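Local coordinates for glucose-6-phosphate isomerase (Plasmodium falciparum, PDB 3QKI), which probably catalyses the reversible conversion of glucose 6-phosphate to fructose 6-phosphate in glycolysis and gluconeogenesis, at residues Thr243-Ile248 with Lys266-Lys271; Glu256-Ala261 with Asp293-Ser298; Asp46-Lys51 with Leu68-Tyr73; Ala474-Leu479 with Ser513-Phe518. All blocks are in the same frame, centred on the assembly; numbering follows the deposited sequence.

Contact 1 (Thr243-Ile248 with Lys266-Lys271); sequences TLVIII and KWLSLK
W267 meets T243 through the far corner of its six-membered ring. Its CG is anti to the backbone N (chi1 171°), which carries the indole toward the strand. The two side chains cross at about a right angle. CG2 of T243 lies at the ring edge, in the plane of the indole, with W267 CZ3 3.9 Å from it. OG1 of T243 is also at this edge, 3.8 Å from W267 CH2. That hydroxyl has its polar partners elsewhere: the carbonyl O of D239 and the side-chain amide of N168. The carbonyl O of W267 in turn receives a hydrogen bond from Q240 NE2.

L268 comes next and reaches V245 tip to tip. Its CD1 stands 3.8 Å from V245 CG2, and L268 CG is 4.1 Å from the same methyl. CD2 of L268 also approaches the carbonyl O of T243, at 4.2 Å. This is a helix-on-sheet contact in the parallel sheet of a sugar isomerase (SIS) domain. Strand 243-248 and helix 255-268 are two parts of a beta-alpha-beta crossover whose second strand, 282-285, lies beside the first. L268 also touches M282 there.

S269 OG bonds back to the carbonyl O of K265. L270 packs on F208 of the second subunit. K271 NZ forms a salt bridge with D239, on the loop leading into strand 243-248.

Contact 2 (Glu256-Ala261 with Asp293-Ser298); sequences ETMLNA and DEFGIS
F295 meets both M258 and A261, and these apolar contacts carry the pairing. M258 CE lies 3.9 Å from F295 CE1 and approaches the ring obliquely. The methionine chain is bent at chi2 and chi3 (-41° and -62°), which brings the methyl round to the phenylalanine. A261 CB touches the far end of the same ring, 3.7 Å from F295 CZ.

One polar atom joins in. The carbonyl O of A261 lies at the ring edge, in its plane, 3.7 Å from F295 CZ.

A charge meets the ring as well: K265, further along helix 255-268, makes a cation-pi contact with F295. The same lysine bonds through NZ to the carbonyl O of F295.

G296 is the first residue past helix 289-295. Its phi is positive (94°), and two bonds run back into the last turn, a Schellman motif. G296 N bonds to the carbonyl O of D293 at 2.9 Å.

The side chain of M258 is about 4 Å from that of S249 and about 5 Å from that of T254. Both bind fructose 6-phosphate, which is absent from this chain. The arrangement is two SIS-domain helices packed beside the sugar-phosphate pocket.

Contact 3 (Asp46-Lys51 with Leu68-Tyr73); sequences DYLNDK and LSRQRY
L48 packs on S69 and R70 through its two methyls. CD2 of L48 is 3.6 Å from S69 OG and 3.9 Å from R70 CG. CD1 of L48 lies 4.0 Å from R70 CG. The two side chains cross at about a right angle, and L48 touches the arginine at its aliphatic base, CG. Y47 meets the backbone of Y73 instead of its ring. The carbonyl O of Y73 sits 4.0 Å above the plane of the Y47 ring, toward its rim.

A second shell fixes these groups. S69 OG bonds to D67 OD1 and to S586 OG of the second subunit. R70 is extended from CG to NE, and this carries its guanidinium past L48 to two carboxylates. R70 NH1 pairs with D67 OD2 and R70 NE with D477 OD1, both as salt bridges. Y47 OH bonds to E39. R53 ties the second segment down, with NH1 on the carbonyl O of S69 and NH2 on that of Y73. D50 N-caps the helix that carries R53, its OD2 accepting from R53 N.

The contact joins the region of helix 44-47 to the last part of strand 64-70, which is weakly bonded here. Helix 464-481 lies alongside, with A480 touching L48 and R70. Helix 356-371 meets L68, Q71 and R72, while S586 and T587 of the second subunit pack on L48 and R70.

Contact 4 (Ala474-Leu479 with Ser513-Phe518); sequences AQADAL and STLLLF
This is a buried helix-on-sheet contact in the second sugar isomerase (SIS) domain, which is built round the mixed sheet. Helix 464-481 lies against strand 513-518, a strand within that sheet, flanked by 64-70 on one side and 443-448 on the other. The nearest CA atoms across the contact are those of A476 and S513, 6.1 Å apart.

The side chain at the closest point is small, consistent with this short spacing. CB of A476 is 3.7 Å from L515 CD2 and 4.0 Å from L515 CD1, so both leucine methyls rest on it. On the strand, S513 and L515 are two residues apart and both face the helix, while T514 between them points away. R70 from the neighbouring strand also touches A476, S513 and L515. On the helix, D477 OD2 bonds to T587 OG1 of the second subunit.

S513 takes part through its hydroxyl. With chi1 at 69°, S513 OG lies between the backbone N and the carbonyl carbon, 3.7 Å from A476 CB. A water bridges the two segments here: it accepts from S513 OG at 2.8 Å and donates to the carbonyl O of A476 at 2.9 Å.

How the contacts relate
The four contacts form two pairs on opposite sides of the chain's centre. Contacts 1 and 2 have centres 10 Å apart and share helix 255-268, which packs on the parallel sheet. I247 of the strand in contact 1 touches M258, A261 and F295 of contact 2. Contacts 3 and 4 have centres 12 Å apart and meet at neighbouring strands 64-70 and 513-518 of the mixed sheet. Centres of contacts 1 and 4 lie 45 Å apart. Along the chain, contact 3 comes first, contacts 1 and 2 interleave, and contact 4 closes last. The early strand 64-70 thus pairs with the late strand 513-518, which ties the N-terminal part of the chain to its C-terminal part. All four contacts touch the second subunit.

Contact 1 (Thr243-Ile248 with Lys266-Lys271)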
loop_
_atom_site.group_PDB
_atom_site.type_symbol
_atom_site.label_atom_id
_atom_site.label_comp_id
_atom_site.label_asym_id
_atom_site.label_seq_id
_atom_site.Cartn_x
_atom_site.Cartn_y
_atom_site.Cartn_z
ATOM N N THR A 243 -0.873 -24.858 -16.367
ATOM C CA THR A 243 0.006 -24.002 -15.576
ATOM C C THR A 243 1.520 -24.179 -15.719
ATOM O O THR A 243 2.050 -25.258 -15.464
ATOM C CB THR A 243 -0.443 -24.112 -14.107
ATOM O OG1 THR A 243 -1.863 -23.916 -14.044
ATOM C CG2 THR A 243 0.280 -23.124 -13.177
ATOM N N LEU A 244 2.204 -23.074 -16.024
ATOM C CA LEU A 244 3.660 -22.977 -16.051
ATOM C C LEU A 244 4.077 -22.334 -14.710
ATOM O O LEU A 244 3.472 -21.359 -14.282
ATOM C CB LEU A 244 4.149 -22.127 -17.231
ATOM C CG LEU A 244 5.683 -22.050 -17.393
ATOM C CD1 LEU A 244 6.268 -23.377 -17.837
ATOM C CD2 LEU A 244 6.080 -20.949 -18.327
ATOM N N VAL A 245 5.065 -22.916 -14.028
ATOM C CA VAL A 245 5.553 -22.414 -12.763
ATOM C C VAL A 245 6.979 -21.875 -12.943
ATOM O O VAL A 245 7.859 -22.601 -13.417
ATOM C CB VAL A 245 5.461 -23.515 -11.687
ATOM C CG1 VAL A 245 6.009 -23.043 -10.354
ATOM C CG2 VAL A 245 4.020 -24.012 -11.533
ATOM N N ILE A 246 7.196 -20.608 -12.581
ATOM C CA ILE A 246 8.516 -19.959 -12.661
ATOM C C ILE A 246 9.029 -19.719 -11.245
ATOM O O ILE A 246 8.399 -18.970 -10.502
ATOM C CB ILE A 246 8.515 -18.662 -13.508
ATOM C CG1 ILE A 246 7.884 -18.899 -14.896
ATOM C CG2 ILE A 246 9.941 -18.042 -13.604
ATOM C CD1 ILE A 246 7.749 -17.633 -15.779
ATOM N N ILE A 247 10.166 -20.359 -10.874
ATOM C CA ILE A 247 10.771 -20.218 -9.555
ATOM C C ILE A 247 11.964 -19.258 -9.675
ATOM O O ILE A 247 12.928 -19.540 -10.397
ATOM C CB ILE A 247 11.142 -21.592 -8.943
ATOM C CG1 ILE A 247 9.923 -22.559 -8.989
ATOM C CG2 ILE A 247 11.624 -21.416 -7.502
ATOM C CD1 ILE A 247 10.324 -24.048 -9.043
ATOM N N ILE A 248 11.876 -18.114 -8.984
ATOM C CA ILE A 248 12.881 -17.053 -9.053
ATOM C C ILE A 248 13.643 -16.942 -7.754
ATOM O O ILE A 248 13.080 -16.534 -6.730
ATOM C CB ILE A 248 12.258 -15.706 -9.493
ATOM C CG1 ILE A 248 11.471 -15.872 -10.826
ATOM C CG2 ILE A 248 13.400 -14.655 -9.653
ATOM C CD1 ILE A 248 10.265 -15.129 -10.937
ATOM N N LYS A 266 4.293 -30.017 -5.284
ATOM C CA LYS A 266 3.370 -30.999 -4.716
ATOM C C LYS A 266 1.979 -30.818 -5.359
ATOM O O LYS A 266 1.370 -31.812 -5.741
ATOM C CB LYS A 266 3.260 -30.852 -3.186
ATOM C CG LYS A 266 4.476 -31.361 -2.424
ATOM C CD LYS A 266 4.351 -32.808 -2.036
ATOM C CE LYS A 266 5.677 -33.381 -1.573
ATOM N NZ LYS A 266 6.052 -32.915 -0.210
ATOM N N TRP A 267 1.505 -29.558 -5.521
ATOM C CA TRP A 267 0.218 -29.255 -6.163
ATOM C C TRP A 267 0.240 -29.719 -7.639
ATOM O O TRP A 267 -0.717 -30.371 -8.079
ATOM C CB TRP A 267 -0.108 -27.757 -6.053
ATOM C CG TRP A 267 -1.299 -27.307 -6.862
ATOM C CD1 TRP A 267 -2.621 -27.498 -6.559
ATOM C CD2 TRP A 267 -1.270 -26.594 -8.103
ATOM N NE1 TRP A 267 -3.415 -26.960 -7.540
ATOM C CE2 TRP A 267 -2.614 -26.371 -8.490
ATOM C CE3 TRP A 267 -0.235 -26.147 -8.949
ATOM C CZ2 TRP A 267 -2.952 -25.655 -9.642
ATOM C CZ3 TRP A 267 -0.572 -25.436 -10.099
ATOM C CH2 TRP A 267 -1.917 -25.207 -10.441
ATOM N N LEU A 268 1.334 -29.403 -8.389
ATOM C CA LEU A 268 1.461 -29.863 -9.785
ATOM C C LEU A 268 1.393 -31.408 -9.850
ATOM O O LEU A 268 0.721 -31.948 -10.730
ATOM C CB LEU A 268 2.793 -29.415 -10.440
ATOM C CG LEU A 268 2.962 -27.962 -10.886
ATOM C CD1 LEU A 268 4.375 -27.771 -11.472
ATOM C CD2 LEU A 268 1.902 -27.551 -11.928
ATOM N N SER A 269 2.074 -32.097 -8.908
ATOM C CA SER A 269 2.180 -33.562 -8.841
ATOM C C SER A 269 0.895 -34.294 -8.456
ATOM O O SER A 269 0.854 -35.517 -8.505
ATOM C CB SER A 269 3.331 -33.988 -7.936
ATOM O OG SER A 269 4.543 -33.475 -8.459
ATOM N N LEU A 270 -0.149 -33.563 -8.088
ATOM C CA LEU A 270 -1.453 -34.156 -7.815
ATOM C C LEU A 270 -2.029 -34.671 -9.148
ATOM O O LEU A 270 -2.776 -35.645 -9.154
ATOM C CB LEU A 270 -2.413 -33.123 -7.182
ATOM C CG LEU A 270 -2.039 -32.628 -5.773
ATOM C CD1 LEU A 270 -2.927 -31.501 -5.354
ATOM C CD2 LEU A 270 -2.117 -33.732 -4.730
ATOM N N LYS A 271 -1.631 -34.045 -10.268
ATOM C CA LYS A 271 -2.090 -34.394 -11.616
ATOM C C LYS A 271 -0.952 -34.783 -12.550
ATOM O O LYS A 271 -1.163 -35.651 -13.390
ATOM C CB LYS A 271 -2.881 -33.228 -12.246
ATOM C CG LYS A 271 -4.175 -32.866 -11.514
ATOM C CD LYS A 271 -5.359 -32.925 -12.477
ATOM C CE LYS A 271 -6.048 -31.608 -12.629
ATOM N NZ LYS A 271 -6.820 -31.542 -13.897
#

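Contact 2 (Glu256-Ala261 with Asp293-Ser298)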
loop_
_atom_site.group_PDB
_atom_site.type_symbol
_atom_site.label_atom_id
_atom_site.label_comp_id
_atom_site.label_asym_id
_atom_site.label_seq_id
_atom_site.Cartn_x
_atom_site.Cartn_y
_atom_site.Cartn_z
ATOM N N GLU A 256 11.606 -18.954 1.982
ATOM C CA GLU A 256 10.202 -18.723 1.611
ATOM C C GLU A 256 9.902 -19.175 0.190
ATOM O O GLU A 256 8.953 -19.926 -0.025
ATOM C CB GLU A 256 9.818 -17.225 1.779
ATOM C CG GLU A 256 9.959 -16.699 3.199
ATOM C CD GLU A 256 11.337 -16.221 3.601
ATOM O OE1 GLU A 256 11.473 -15.703 4.734
ATOM O OE2 GLU A 256 12.279 -16.369 2.789
ATOM N N THR A 257 10.694 -18.715 -0.770
ATOM C CA THR A 257 10.540 -19.073 -2.170
ATOM C C THR A 257 10.586 -20.594 -2.363
ATOM O O THR A 257 9.742 -21.144 -3.074
ATOM C CB THR A 257 11.645 -18.417 -3.002
ATOM O OG1 THR A 257 11.658 -17.022 -2.708
ATOM C CG2 THR A 257 11.476 -18.687 -4.509
ATOM N N MET A 258 11.587 -21.254 -1.752
ATOM C CA MET A 258 11.770 -22.685 -1.900
ATOM C C MET A 258 10.713 -23.519 -1.206
ATOM O O MET A 258 10.293 -24.522 -1.782
ATOM C CB MET A 258 13.209 -23.139 -1.611
ATOM C CG MET A 258 14.257 -22.468 -2.523
ATOM S SD MET A 258 13.794 -22.279 -4.260
ATOM C CE MET A 258 13.602 -24.004 -4.733
ATOM N N LEU A 259 10.204 -23.067 -0.043
ATOM C CA LEU A 259 9.084 -23.780 0.589
ATOM C C LEU A 259 7.837 -23.647 -0.322
ATOM O O LEU A 259 7.096 -24.621 -0.500
ATOM C CB LEU A 259 8.799 -23.253 2.012
ATOM C CG LEU A 259 7.576 -23.825 2.757
ATOM C CD1 LEU A 259 7.623 -25.402 2.821
ATOM C CD2 LEU A 259 7.463 -23.217 4.153
ATOM N N ASN A 260 7.640 -22.456 -0.925
ATOM C CA ASN A 260 6.532 -22.244 -1.857
ATOM C C ASN A 260 6.706 -23.068 -3.109
ATOM O O ASN A 260 5.724 -23.628 -3.590
ATOM C CB ASN A 260 6.318 -20.765 -2.171
ATOM C CG ASN A 260 5.460 -20.071 -1.136
ATOM O OD1 ASN A 260 4.619 -20.685 -0.480
ATOM N ND2 ASN A 260 5.672 -18.775 -0.969
ATOM N N ALA A 261 7.951 -23.166 -3.626
ATOM C CA ALA A 261 8.274 -23.977 -4.802
ATOM C C ALA A 261 7.972 -25.459 -4.532
ATOM O O ALA A 261 7.303 -26.105 -5.343
ATOM C CB ALA A 261 9.742 -23.788 -5.197
ATOM N N ASP A 293 18.774 -28.572 -10.992
ATOM C CA ASP A 293 18.861 -29.949 -11.462
ATOM C C ASP A 293 18.197 -30.901 -10.457
ATOM O O ASP A 293 17.320 -31.679 -10.835
ATOM C CB ASP A 293 20.332 -30.344 -11.668
ATOM C CG ASP A 293 20.615 -30.911 -13.032
ATOM O OD1 ASP A 293 20.208 -30.274 -14.046
ATOM O OD2 ASP A 293 21.251 -31.983 -13.101
ATOM N N GLU A 294 18.546 -30.762 -9.170
ATOM C CA GLU A 294 17.997 -31.567 -8.071
ATOM C C GLU A 294 16.485 -31.409 -7.961
ATOM O O GLU A 294 15.780 -32.370 -7.626
ATOM C CB GLU A 294 18.643 -31.154 -6.743
ATOM C CG GLU A 294 19.619 -32.195 -6.237
ATOM C CD GLU A 294 20.631 -31.699 -5.225
ATOM O OE1 GLU A 294 21.845 -31.784 -5.517
ATOM O OE2 GLU A 294 20.216 -31.254 -4.129
ATOM N N PHE A 295 15.995 -30.192 -8.254
ATOM C CA PHE A 295 14.578 -29.857 -8.193
ATOM C C PHE A 295 13.803 -30.521 -9.341
ATOM O O PHE A 295 12.579 -30.639 -9.273
ATOM C CB PHE A 295 14.392 -28.319 -8.201
ATOM C CG PHE A 295 13.083 -27.873 -7.591
ATOM C CD1 PHE A 295 12.961 -27.704 -6.218
ATOM C CD2 PHE A 295 11.964 -27.663 -8.387
ATOM C CE1 PHE A 295 11.738 -27.320 -5.650
ATOM C CE2 PHE A 295 10.736 -27.320 -7.814
ATOM C CZ PHE A 295 10.637 -27.137 -6.453
ATOM N N GLY A 296 14.516 -30.955 -10.379
ATOM C CA GLY A 296 13.892 -31.596 -11.526
ATOM C C GLY A 296 13.593 -30.632 -12.653
ATOM O O GLY A 296 12.782 -30.938 -13.526
ATOM N N ILE A 297 14.278 -29.477 -12.674
ATOM C CA ILE A 297 14.138 -28.495 -13.733
ATOM C C ILE A 297 15.158 -28.815 -14.834
ATOM O O ILE A 297 16.328 -29.040 -14.545
ATOM C CB ILE A 297 14.251 -27.057 -13.173
ATOM C CG1 ILE A 297 13.041 -26.771 -12.235
ATOM C CG2 ILE A 297 14.313 -26.007 -14.301
ATOM C CD1 ILE A 297 13.262 -25.699 -11.273
ATOM N N SER A 298 14.697 -28.881 -16.081
ATOM C CA SER A 298 15.556 -29.144 -17.229
ATOM C C SER A 298 16.535 -27.970 -17.458
ATOM O O SER A 298 16.243 -26.843 -17.081
ATOM C CB SER A 298 14.692 -29.427 -18.451
ATOM O OG SER A 298 15.302 -29.029 -19.669
#

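Contact 3 (Asp46-Lys51 with Leu68-Tyr73)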
loop_
_atom_site.group_PDB
_atom_site.type_symbol
_atom_site.label_atom_id
_atom_site.label_comp_id
_atom_site.label_asym_id
_atom_site.label_seq_id
_atom_site.Cartn_x
_atom_site.Cartn_y
_atom_site.Cartn_z
ATOM N N ASP A 46 3.336 32.719 -4.715
ATOM C CA ASP A 46 4.070 33.835 -5.315
ATOM C C ASP A 46 5.018 33.347 -6.377
ATOM O O ASP A 46 4.993 33.881 -7.482
ATOM C CB ASP A 46 4.751 34.702 -4.257
ATOM C CG ASP A 46 3.745 35.419 -3.390
ATOM O OD1 ASP A 46 2.813 36.071 -3.957
ATOM O OD2 ASP A 46 3.852 35.316 -2.162
ATOM N N TYR A 47 5.754 32.243 -6.099
ATOM C CA TYR A 47 6.666 31.628 -7.069
ATOM C C TYR A 47 5.926 31.207 -8.345
ATOM O O TYR A 47 6.447 31.394 -9.447
ATOM C CB TYR A 47 7.366 30.398 -6.455
ATOM C CG TYR A 47 8.616 30.675 -5.645
ATOM C CD1 TYR A 47 9.563 31.596 -6.079
ATOM C CD2 TYR A 47 8.919 29.916 -4.519
ATOM C CE1 TYR A 47 10.743 31.812 -5.365
ATOM C CE2 TYR A 47 10.099 30.107 -3.812
ATOM C CZ TYR A 47 11.003 31.070 -4.225
ATOM O OH TYR A 47 12.157 31.288 -3.510
ATOM N N LEU A 48 4.700 30.656 -8.193
ATOM C CA LEU A 48 3.881 30.192 -9.319
ATOM C C LEU A 48 3.334 31.293 -10.252
ATOM O O LEU A 48 2.752 30.972 -11.287
ATOM C CB LEU A 48 2.789 29.183 -8.887
ATOM C CG LEU A 48 3.349 27.876 -8.286
ATOM C CD1 LEU A 48 2.338 27.214 -7.393
ATOM C CD2 LEU A 48 3.935 26.934 -9.355
ATOM N N ASN A 49 3.557 32.567 -9.905
ATOM C CA ASN A 49 3.206 33.717 -10.743
ATOM C C ASN A 49 4.396 34.130 -11.628
ATOM O O ASN A 49 4.245 34.946 -12.540
ATOM C CB ASN A 49 2.710 34.884 -9.890
ATOM C CG ASN A 49 1.345 34.614 -9.308
ATOM O OD1 ASN A 49 0.493 33.954 -9.924
ATOM N ND2 ASN A 49 1.121 35.068 -8.085
ATOM N N ASP A 50 5.561 33.518 -11.399
ATOM C CA ASP A 50 6.769 33.813 -12.165
ATOM C C ASP A 50 6.875 32.815 -13.313
ATOM O O ASP A 50 7.263 31.662 -13.102
ATOM C CB ASP A 50 7.993 33.775 -11.229
ATOM C CG ASP A 50 9.345 34.169 -11.838
ATOM O OD1 ASP A 50 10.299 34.405 -11.058
ATOM O OD2 ASP A 50 9.460 34.191 -13.094
ATOM N N LYS A 51 6.526 33.265 -14.539
ATOM C CA LYS A 51 6.576 32.422 -15.738
ATOM C C LYS A 51 8.011 31.949 -16.048
ATOM O O LYS A 51 8.189 30.823 -16.518
ATOM C CB LYS A 51 5.960 33.122 -16.957
ATOM C CG LYS A 51 5.750 32.200 -18.143
ATOM C CD LYS A 51 5.292 32.933 -19.401
ATOM C CE LYS A 51 5.052 31.955 -20.525
ATOM N NZ LYS A 51 4.217 32.546 -21.601
ATOM N N LEU A 68 8.862 20.612 -11.515
ATOM C CA LEU A 68 9.406 20.806 -10.169
ATOM C C LEU A 68 9.036 22.173 -9.596
ATOM O O LEU A 68 9.567 22.557 -8.542
ATOM C CB LEU A 68 10.945 20.672 -10.190
ATOM C CG LEU A 68 11.536 19.300 -10.535
ATOM C CD1 LEU A 68 13.031 19.391 -10.647
ATOM C CD2 LEU A 68 11.188 18.259 -9.484
ATOM N N SER A 69 8.136 22.915 -10.262
ATOM C CA SER A 69 7.832 24.281 -9.823
ATOM C C SER A 69 7.131 24.411 -8.475
ATOM O O SER A 69 7.235 25.467 -7.842
ATOM C CB SER A 69 7.091 25.064 -10.908
ATOM O OG SER A 69 5.820 24.485 -11.133
ATOM N N ARG A 70 6.427 23.361 -8.019
ATOM C CA ARG A 70 5.769 23.419 -6.725
ATOM C C ARG A 70 6.679 22.870 -5.640
ATOM O O ARG A 70 6.223 22.185 -4.738
ATOM C CB ARG A 70 4.381 22.746 -6.738
ATOM C CG ARG A 70 3.418 23.400 -7.707
ATOM C CD ARG A 70 2.271 22.472 -8.015
ATOM N NE ARG A 70 1.523 22.933 -9.166
ATOM C CZ ARG A 70 1.912 22.798 -10.429
ATOM N NH1 ARG A 70 3.064 22.199 -10.719
ATOM N NH2 ARG A 70 1.172 23.296 -11.409
ATOM N N GLN A 71 7.974 23.170 -5.738
ATOM C CA GLN A 71 8.983 22.831 -4.738
ATOM C C GLN A 71 9.466 24.140 -4.138
ATOM O O GLN A 71 9.529 25.164 -4.828
ATOM C CB GLN A 71 10.151 22.002 -5.334
ATOM C CG GLN A 71 9.718 20.633 -5.862
ATOM C CD GLN A 71 9.273 19.663 -4.789
ATOM O OE1 GLN A 71 9.633 19.761 -3.613
ATOM N NE2 GLN A 71 8.509 18.686 -5.183
ATOM N N ARG A 72 9.797 24.116 -2.861
ATOM C CA ARG A 72 10.172 25.308 -2.097
ATOM C C ARG A 72 11.594 25.837 -2.326
ATOM O O ARG A 72 12.398 25.956 -1.404
ATOM C CB ARG A 72 9.809 25.140 -0.606
ATOM C CG ARG A 72 8.341 24.779 -0.384
ATOM C CD ARG A 72 7.934 24.955 1.057
ATOM N NE ARG A 72 7.837 26.378 1.391
ATOM C CZ ARG A 72 7.640 26.863 2.613
ATOM N NH1 ARG A 72 7.524 26.048 3.647
ATOM N NH2 ARG A 72 7.553 28.174 2.806
ATOM N N TYR A 73 11.885 26.178 -3.569
ATOM C CA TYR A 73 13.156 26.767 -3.953
ATOM C C TYR A 73 13.027 27.732 -5.099
ATOM O O TYR A 73 12.208 27.538 -6.001
ATOM C CB TYR A 73 14.276 25.714 -4.248
ATOM C CG TYR A 73 13.905 24.480 -5.061
ATOM C CD1 TYR A 73 14.192 23.199 -4.587
ATOM C CD2 TYR A 73 13.426 24.597 -6.365
ATOM C CE1 TYR A 73 13.901 22.067 -5.340
ATOM C CE2 TYR A 73 13.116 23.473 -7.123
ATOM C CZ TYR A 73 13.377 22.211 -6.613
ATOM O OH TYR A 73 13.096 21.096 -7.349
#

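Contact 4 (Ala474-Leu479 with Ser513-Phe518)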
loop_
_atom_site.group_PDB
_atom_site.type_symbol
_atom_site.label_atom_id
_atom_site.label_comp_id
_atom_site.label_asym_id
_atom_site.label_seq_id
_atom_site.Cartn_x
_atom_site.Cartn_y
_atom_site.Cartn_z
ATOM N N ALA A 474 -5.466 20.050 -10.097
ATOM C CA ALA A 474 -6.041 20.731 -8.951
ATOM C C ALA A 474 -5.375 20.401 -7.634
ATOM O O ALA A 474 -5.196 21.321 -6.829
ATOM C CB ALA A 474 -7.514 20.440 -8.848
ATOM N N GLN A 475 -5.043 19.104 -7.393
ATOM C CA GLN A 475 -4.434 18.677 -6.139
ATOM C C GLN A 475 -3.072 19.343 -5.969
ATOM O O GLN A 475 -2.800 19.883 -4.907
ATOM C CB GLN A 475 -4.355 17.136 -6.021
ATOM C CG GLN A 475 -5.710 16.461 -5.734
ATOM C CD GLN A 475 -6.265 16.796 -4.370
ATOM O OE1 GLN A 475 -5.532 16.972 -3.396
ATOM N NE2 GLN A 475 -7.576 16.882 -4.271
ATOM N N ALA A 476 -2.245 19.344 -7.022
ATOM C CA ALA A 476 -0.913 19.961 -6.999
ATOM C C ALA A 476 -1.041 21.466 -6.654
ATOM O O ALA A 476 -0.338 21.953 -5.773
ATOM C CB ALA A 476 -0.234 19.779 -8.358
ATOM N N ASP A 477 -1.984 22.172 -7.307
ATOM C CA ASP A 477 -2.224 23.582 -7.036
ATOM C C ASP A 477 -2.788 23.843 -5.630
ATOM O O ASP A 477 -2.316 24.764 -4.981
ATOM C CB ASP A 477 -3.096 24.218 -8.114
ATOM C CG ASP A 477 -2.383 24.422 -9.447
ATOM O OD1 ASP A 477 -1.117 24.341 -9.477
ATOM O OD2 ASP A 477 -3.087 24.664 -10.467
ATOM N N ALA A 478 -3.767 23.030 -5.153
ATOM C CA ALA A 478 -4.362 23.180 -3.820
ATOM C C ALA A 478 -3.267 23.019 -2.725
ATOM O O ALA A 478 -3.229 23.789 -1.759
ATOM C CB ALA A 478 -5.491 22.160 -3.609
ATOM N N LEU A 479 -2.374 22.043 -2.898
ATOM C CA LEU A 479 -1.278 21.803 -1.955
ATOM C C LEU A 479 -0.322 22.994 -1.920
ATOM O O LEU A 479 0.056 23.439 -0.843
ATOM C CB LEU A 479 -0.536 20.498 -2.289
ATOM C CG LEU A 479 -1.282 19.193 -1.886
ATOM C CD1 LEU A 479 -0.598 17.967 -2.491
ATOM C CD2 LEU A 479 -1.390 19.061 -0.376
ATOM N N SER A 513 5.010 19.469 -4.356
ATOM C CA SER A 513 4.683 18.407 -5.303
ATOM C C SER A 513 5.548 18.423 -6.560
ATOM O O SER A 513 5.971 19.485 -7.039
ATOM C CB SER A 513 3.208 18.450 -5.711
ATOM O OG SER A 513 2.923 19.577 -6.505
ATOM N N THR A 514 5.748 17.230 -7.118
ATOM C CA THR A 514 6.389 17.051 -8.402
ATOM C C THR A 514 5.329 16.451 -9.303
ATOM O O THR A 514 4.626 15.525 -8.888
ATOM C CB THR A 514 7.610 16.135 -8.294
ATOM O OG1 THR A 514 8.555 16.742 -7.415
ATOM C CG2 THR A 514 8.245 15.878 -9.654
ATOM N N LEU A 515 5.186 16.983 -10.514
ATOM C CA LEU A 515 4.266 16.442 -11.511
ATOM C C LEU A 515 5.050 15.787 -12.635
ATOM O O LEU A 515 5.967 16.392 -13.193
ATOM C CB LEU A 515 3.330 17.513 -12.096
ATOM C CG LEU A 515 2.345 18.209 -11.167
ATOM C CD1 LEU A 515 1.560 19.257 -11.936
ATOM C CD2 LEU A 515 1.330 17.254 -10.632
ATOM N N LEU A 516 4.690 14.551 -12.967
ATOM C CA LEU A 516 5.261 13.795 -14.089
ATOM C C LEU A 516 4.100 13.526 -15.041
ATOM O O LEU A 516 3.157 12.811 -14.666
ATOM C CB LEU A 516 5.919 12.471 -13.637
ATOM C CG LEU A 516 7.204 12.579 -12.827
ATOM C CD1 LEU A 516 7.557 11.240 -12.162
ATOM C CD2 LEU A 516 8.383 13.012 -13.702
ATOM N N LEU A 517 4.137 14.147 -16.244
ATOM C CA LEU A 517 3.057 13.986 -17.214
ATOM C C LEU A 517 3.576 13.379 -18.502
ATOM O O LEU A 517 4.355 14.017 -19.201
ATOM C CB LEU A 517 2.282 15.317 -17.468
ATOM C CG LEU A 517 1.141 15.306 -18.516
ATOM C CD1 LEU A 517 0.067 14.251 -18.189
ATOM C CD2 LEU A 517 0.487 16.679 -18.613
ATOM N N PHE A 518 3.135 12.142 -18.802
ATOM C CA PHE A 518 3.547 11.404 -20.005
ATOM C C PHE A 518 2.441 11.462 -21.036
ATOM O O PHE A 518 1.292 11.703 -20.682
ATOM C CB PHE A 518 3.823 9.929 -19.653
ATOM C CG PHE A 518 4.972 9.634 -18.701
ATOM C CD1 PHE A 518 6.207 9.229 -19.184
ATOM C CD2 PHE A 518 4.797 9.722 -17.325
ATOM C CE1 PHE A 518 7.264 8.952 -18.313
ATOM C CE2 PHE A 518 5.841 9.428 -16.453
ATOM C CZ PHE A 518 7.073 9.039 -16.949
HETATM O O HOH W 1 2.214 21.404 -4.504
#